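Local atomic coordinates of nicotinate phosphoribosyltransferase (Porphyromonas gingivalis, PDB entry 2IM5), a protein that probably catalyses the ATP-dependent synthesis of nicotinate mononucleotide from nicotinate and phosphoribosyl pyrophosphate, a step in NAD(+) biosynthesis. Residues A[139-142]-A[143-146]. Numbering follows the deposited sequence.
Sequences PDWK and QVEE
Asp140 meets Gln143 where the chain enters the first turn of helix 141-157, and the pair illustrates how an acidic side chain can cap a helix. With CG anti to the backbone N (chi1 174°), the carboxylate turns back to the backbone N-H groups that open the helix, and its OD1 accepts two weak bonds, from Gln143 N at 3.4 Å and from Lys142 N at 3.1 Å. The other oxygen, OD2, rests 3.7 Å from CB of Gln143, whose extended side chain crosses that of Asp140 at about a right angle and continues to a weak bond from NE2 to the carbonyl of Asp337. Because the N-terminal end of a helix is electropositive, the carboxylate probably gains stability there. This is the N-cap of the helix, on the surface of the protein, and the helical pattern proper starts with Val144 N giving a nearly straight bond to Asp140 O (3.0 Å). Glu145 N to Trp141 O and Glu146 N to Lys142 O repeat it. The Trp141 indole, which packs on Val175 and Arg178 of helix 173-186, lies alongside Val144, with Trp141 CE3 4.1 Å from Val144 CB, the approach oblique to the ring, while CG of Pro139 covers one face of the indole near its border. Glu145 CG, anti to its carbonyl carbon (chi1 -68°), passes close to Trp141 O, and the bend at chi2 then carries the carboxylate to its salt bridge with Arg178. Lys142 and Glu146 run side by side one turn apart; OE2 of Glu146 lies against the lysine methylenes, 3.2 Å from Lys142 CE, yet stays 4.6 Å from Lys142 NZ, too far for a salt bridge, although the opposite charges may still attract weakly.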
# COMPACT_ATOMS: atom_id res chain seq x y z
N PRO A 139 -13.09 -3.45 20.87
CA PRO A 139 -12.38 -4.70 20.66
C PRO A 139 -12.40 -5.62 21.88
O PRO A 139 -12.46 -5.15 23.02
CB PRO A 139 -10.97 -4.22 20.33
CG PRO A 139 -10.83 -3.04 21.23
CD PRO A 139 -12.16 -2.33 21.08
N ASP A 140 -12.39 -6.92 21.63
CA ASP A 140 -12.35 -7.89 22.72
C ASP A 140 -10.85 -8.12 22.93
O ASP A 140 -10.25 -9.00 22.32
CB ASP A 140 -13.02 -9.20 22.31
CG ASP A 140 -12.86 -10.28 23.36
OD1 ASP A 140 -12.22 -10.02 24.40
OD2 ASP A 140 -13.38 -11.39 23.14
N TRP A 141 -10.26 -7.31 23.79
CA TRP A 141 -8.83 -7.41 24.04
C TRP A 141 -8.34 -8.80 24.40
O TRP A 141 -7.21 -9.16 24.08
CB TRP A 141 -8.44 -6.40 25.12
CG TRP A 141 -8.50 -5.01 24.60
CD1 TRP A 141 -9.43 -4.06 24.91
CD2 TRP A 141 -7.61 -4.42 23.65
NE1 TRP A 141 -9.16 -2.90 24.21
CE2 TRP A 141 -8.05 -3.10 23.42
CE3 TRP A 141 -6.48 -4.89 22.96
CZ2 TRP A 141 -7.41 -2.23 22.54
CZ3 TRP A 141 -5.83 -4.02 22.07
CH2 TRP A 141 -6.30 -2.71 21.87
N LYS A 142 -9.19 -9.59 25.05
CA LYS A 142 -8.80 -10.94 25.42
C LYS A 142 -8.53 -11.73 24.15
O LYS A 142 -7.55 -12.46 24.05
CB LYS A 142 -9.90 -11.62 26.23
CG LYS A 142 -9.55 -13.04 26.66
CD LYS A 142 -10.56 -13.59 27.66
CE LYS A 142 -10.11 -14.94 28.19
NZ LYS A 142 -10.99 -15.42 29.31
N GLN A 143 -9.42 -11.57 23.17
CA GLN A 143 -9.24 -12.26 21.90
C GLN A 143 -8.05 -11.71 21.12
O GLN A 143 -7.29 -12.48 20.52
CB GLN A 143 -10.49 -12.15 21.03
CG GLN A 143 -10.31 -12.91 19.73
CD GLN A 143 -11.48 -12.76 18.79
OE1 GLN A 143 -12.63 -13.00 19.17
NE2 GLN A 143 -11.20 -12.36 17.55
N VAL A 144 -7.89 -10.40 21.12
CA VAL A 144 -6.77 -9.78 20.43
C VAL A 144 -5.48 -10.39 20.98
O VAL A 144 -4.64 -10.86 20.21
CB VAL A 144 -6.75 -8.25 20.65
CG1 VAL A 144 -5.49 -7.65 20.03
CG2 VAL A 144 -7.98 -7.61 20.02
N GLU A 145 -5.33 -10.37 22.30
CA GLU A 145 -4.14 -10.93 22.94
C GLU A 145 -3.90 -12.37 22.51
O GLU A 145 -2.82 -12.73 22.05
CB GLU A 145 -4.30 -10.89 24.47
CG GLU A 145 -4.30 -9.51 25.10
CD GLU A 145 -2.94 -8.84 25.07
OE1 GLU A 145 -1.93 -9.55 25.32
OE2 GLU A 145 -2.87 -7.62 24.82
N GLU A 146 -4.94 -13.20 22.66
CA GLU A 146 -4.88 -14.62 22.34
C GLU A 146 -4.66 -15.03 20.88
O GLU A 146 -3.75 -15.81 20.59
CB GLU A 146 -6.13 -15.32 22.87
CG GLU A 146 -6.10 -15.54 24.38
CD GLU A 146 -7.41 -16.10 24.93
OE1 GLU A 146 -7.96 -17.06 24.33
OE2 GLU A 146 -7.88 -15.59 25.96